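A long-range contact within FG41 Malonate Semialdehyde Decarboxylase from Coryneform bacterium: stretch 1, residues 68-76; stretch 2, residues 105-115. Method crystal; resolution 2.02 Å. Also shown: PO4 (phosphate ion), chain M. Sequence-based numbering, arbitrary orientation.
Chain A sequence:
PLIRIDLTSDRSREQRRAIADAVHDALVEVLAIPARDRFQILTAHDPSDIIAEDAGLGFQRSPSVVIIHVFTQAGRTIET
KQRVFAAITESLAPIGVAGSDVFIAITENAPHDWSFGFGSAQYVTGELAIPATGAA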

# COMPACT_ATOMS: atom_id res chain seq x y z
N ILE A 68 -1.21 -8.88 6.38
CA ILE A 68 -1.48 -9.23 4.99
C ILE A 68 -2.46 -8.24 4.38
O ILE A 68 -3.61 -8.17 4.78
CB ILE A 68 -2.12 -10.64 4.89
CG1 ILE A 68 -1.32 -11.66 5.69
CG2 ILE A 68 -2.25 -11.06 3.42
CD1 ILE A 68 0.12 -11.76 5.26
N HIS A 69 -1.98 -7.48 3.40
CA HIS A 69 -2.84 -6.52 2.71
C HIS A 69 -3.12 -7.03 1.31
O HIS A 69 -2.25 -7.03 0.44
CB HIS A 69 -2.17 -5.14 2.66
CG HIS A 69 -3.14 -4.01 2.45
ND1 HIS A 69 -2.87 -2.71 2.82
CD2 HIS A 69 -4.38 -3.99 1.90
CE1 HIS A 69 -3.90 -1.94 2.52
NE2 HIS A 69 -4.83 -2.70 1.95
N VAL A 70 -4.36 -7.47 1.09
CA VAL A 70 -4.76 -8.06 -0.18
C VAL A 70 -5.36 -7.01 -1.10
O VAL A 70 -6.33 -6.35 -0.74
CB VAL A 70 -5.78 -9.20 0.04
CG1 VAL A 70 -6.31 -9.70 -1.29
CG2 VAL A 70 -5.14 -10.33 0.82
N PHE A 71 -4.76 -6.85 -2.27
CA PHE A 71 -5.28 -5.95 -3.29
C PHE A 71 -5.86 -6.78 -4.42
O PHE A 71 -5.13 -7.41 -5.19
CB PHE A 71 -4.17 -5.03 -3.80
CG PHE A 71 -3.69 -4.03 -2.79
CD1 PHE A 71 -2.68 -4.35 -1.90
CD2 PHE A 71 -4.27 -2.77 -2.72
CE1 PHE A 71 -2.24 -3.43 -0.96
CE2 PHE A 71 -3.83 -1.85 -1.78
CZ PHE A 71 -2.82 -2.18 -0.90
N THR A 72 -7.19 -6.78 -4.53
CA THR A 72 -7.88 -7.69 -5.43
C THR A 72 -9.08 -7.03 -6.10
O THR A 72 -9.56 -5.99 -5.64
CB THR A 72 -8.38 -8.93 -4.65
OG1 THR A 72 -8.72 -9.98 -5.57
CG2 THR A 72 -9.59 -8.57 -3.81
N GLN A 73 -9.56 -7.63 -7.18
CA GLN A 73 -10.71 -7.09 -7.90
C GLN A 73 -11.96 -7.11 -7.03
O GLN A 73 -12.17 -8.04 -6.25
CB GLN A 73 -10.98 -7.90 -9.17
CG GLN A 73 -9.80 -8.05 -10.11
CD GLN A 73 -10.17 -8.79 -11.38
OE1 GLN A 73 -11.11 -8.41 -12.07
NE2 GLN A 73 -9.44 -9.86 -11.68
N ALA A 74 -12.78 -6.07 -7.16
CA ALA A 74 -14.09 -6.05 -6.51
C ALA A 74 -14.92 -7.20 -7.05
O ALA A 74 -14.67 -7.71 -8.14
CB ALA A 74 -14.78 -4.73 -6.79
N GLY A 75 -15.92 -7.61 -6.28
CA GLY A 75 -16.86 -8.63 -6.73
C GLY A 75 -17.00 -9.80 -5.78
O GLY A 75 -18.01 -10.50 -5.80
N ARG A 76 -15.98 -10.03 -4.95
CA ARG A 76 -16.02 -11.14 -4.02
C ARG A 76 -17.04 -10.86 -2.93
O ARG A 76 -17.12 -9.74 -2.42
CB ARG A 76 -14.64 -11.38 -3.40
CG ARG A 76 -13.55 -11.63 -4.41
CD ARG A 76 -13.75 -12.96 -5.14
NE ARG A 76 -12.70 -13.18 -6.13
CZ ARG A 76 -12.42 -14.36 -6.68
NH1 ARG A 76 -13.10 -15.45 -6.32
NH2 ARG A 76 -11.45 -14.46 -7.57
N ALA A 105 -6.09 -7.27 5.65
CA ALA A 105 -6.90 -6.18 5.11
C ALA A 105 -7.10 -6.37 3.61
O ALA A 105 -6.20 -6.84 2.91
CB ALA A 105 -6.23 -4.84 5.38
N ILE A 106 -8.28 -6.01 3.13
CA ILE A 106 -8.60 -6.10 1.71
C ILE A 106 -8.91 -4.73 1.13
O ILE A 106 -9.69 -3.97 1.71
CB ILE A 106 -9.79 -7.05 1.46
CG1 ILE A 106 -9.48 -8.45 1.99
CG2 ILE A 106 -10.13 -7.10 -0.03
CD1 ILE A 106 -10.48 -9.51 1.56
N THR A 107 -8.30 -4.41 -0.01
CA THR A 107 -8.54 -3.15 -0.70
C THR A 107 -8.83 -3.44 -2.16
O THR A 107 -8.07 -4.14 -2.83
CB THR A 107 -7.34 -2.20 -0.57
OG1 THR A 107 -7.11 -1.88 0.80
CG2 THR A 107 -7.58 -0.91 -1.35
N GLU A 108 -9.94 -2.90 -2.67
CA GLU A 108 -10.47 -3.34 -3.96
C GLU A 108 -10.24 -2.36 -5.11
O GLU A 108 -10.00 -1.17 -4.90
CB GLU A 108 -11.97 -3.62 -3.82
CG GLU A 108 -12.29 -4.82 -2.94
CD GLU A 108 -13.77 -5.09 -2.82
OE1 GLU A 108 -14.55 -4.12 -2.79
OE2 GLU A 108 -14.16 -6.28 -2.76
N ASN A 109 -10.29 -2.89 -6.33
CA ASN A 109 -10.24 -2.09 -7.54
C ASN A 109 -10.94 -2.82 -8.69
O ASN A 109 -11.65 -3.80 -8.46
CB ASN A 109 -8.80 -1.75 -7.91
CG ASN A 109 -7.95 -2.98 -8.20
OD1 ASN A 109 -8.46 -4.10 -8.28
ND2 ASN A 109 -6.65 -2.77 -8.37
N ALA A 110 -10.75 -2.35 -9.92
CA ALA A 110 -11.42 -2.93 -11.08
C ALA A 110 -10.48 -3.77 -11.93
O ALA A 110 -9.26 -3.61 -11.85
CB ALA A 110 -12.04 -1.82 -11.92
N PRO A 111 -11.04 -4.68 -12.74
CA PRO A 111 -10.22 -5.52 -13.63
C PRO A 111 -9.35 -4.68 -14.57
O PRO A 111 -8.27 -5.11 -14.95
CB PRO A 111 -11.25 -6.31 -14.43
CG PRO A 111 -12.51 -6.24 -13.64
CD PRO A 111 -12.48 -4.96 -12.87
N HIS A 112 -9.83 -3.50 -14.93
CA HIS A 112 -9.07 -2.63 -15.83
C HIS A 112 -7.98 -1.85 -15.09
O HIS A 112 -7.36 -0.95 -15.66
CB HIS A 112 -10.00 -1.67 -16.58
CG HIS A 112 -10.96 -0.94 -15.69
ND1 HIS A 112 -12.30 -1.24 -15.64
CD2 HIS A 112 -10.77 0.09 -14.83
CE1 HIS A 112 -12.90 -0.43 -14.78
NE2 HIS A 112 -11.99 0.38 -14.28
N ASP A 113 -7.74 -2.21 -13.84
CA ASP A 113 -6.70 -1.55 -13.04
C ASP A 113 -5.45 -2.42 -12.92
O ASP A 113 -4.69 -2.28 -11.96
CB ASP A 113 -7.23 -1.22 -11.65
CG ASP A 113 -8.28 -0.13 -11.67
OD1 ASP A 113 -8.11 0.83 -12.45
OD2 ASP A 113 -9.27 -0.23 -10.92
N TRP A 114 -5.24 -3.31 -13.88
CA TRP A 114 -4.12 -4.25 -13.80
C TRP A 114 -3.38 -4.40 -15.12
O TRP A 114 -4.00 -4.58 -16.17
CB TRP A 114 -4.62 -5.62 -13.36
CG TRP A 114 -5.34 -5.62 -12.05
CD1 TRP A 114 -6.68 -5.40 -11.86
CD2 TRP A 114 -4.78 -5.85 -10.76
NE1 TRP A 114 -6.97 -5.48 -10.52
CE2 TRP A 114 -5.83 -5.75 -9.82
CE3 TRP A 114 -3.49 -6.13 -10.30
CZ2 TRP A 114 -5.62 -5.92 -8.46
CZ3 TRP A 114 -3.29 -6.30 -8.94
CH2 TRP A 114 -4.35 -6.19 -8.04
N SER A 115 -2.06 -4.32 -15.05
CA SER A 115 -1.20 -4.76 -16.13
C SER A 115 -0.22 -5.79 -15.59
O SER A 115 0.54 -5.51 -14.66
CB SER A 115 -0.44 -3.58 -16.75
OG SER A 115 0.51 -4.05 -17.69
P PO4 M . -7.72 -10.99 -8.60
O1 PO4 M . -6.79 -11.69 -9.57
O2 PO4 M . -7.61 -11.64 -7.24
O3 PO4 M . -7.33 -9.54 -8.49
O4 PO4 M . -9.14 -11.11 -9.10
O HOH W 1 -13.67 -8.60 -4.03

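Strands 68-73 and 105-109 lie side by side as parallel neighbours, their axes 21° apart, in register from His-69 with Ala-105 to Gln-73 with Asn-109. Backbone hydrogen bonds alternate across the seam, as parallel pairing requires: Ala-105 N to Ile-68 O (2.8 Å), Val-70 N to Ala-105 O (2.7 Å), Thr-107 N to Val-70 O (2.9 Å). The ladder stretches at Thr-72 N to Thr-107 O and Asn-109 N to Thr-72 O (both 3.3 Å), then tightens where Ala-74 N meets Asn-109 O (2.8 Å). CA-H...O contacts fill the gaps, such as Ile-106 CA to Val-70 O (3.3 Å).

On the face carrying His-69 and Phe-71, His-69 NE2 and Thr-107 OG1 share a short, nearly straight hydrogen bond (2.7 Å), while Ala-105 CB sits over the imidazole face, a CH-pi contact. Phe-71 CE2 packs against Thr-107 CB (3.7 Å). On the other face, Val-70 CB meets Ile-106 CG1 (4.2 Å) and Thr-72 CG2 meets Ile-106 CG2 (4.1 Å), excluding water from apolar surface.

Beyond the strand pairing, the Trp-114 ring presents its edge to Phe-71 O (CH2 to O, 3.2 Å). Water 1 donates to Gln-73 O and Glu-108 OE2 (each 2.7 Å from its oxygen) and accepts from Arg-76 N, bridging the stretches. Phosphate O2 accepts from Thr-72 OG1 (2.6 Å).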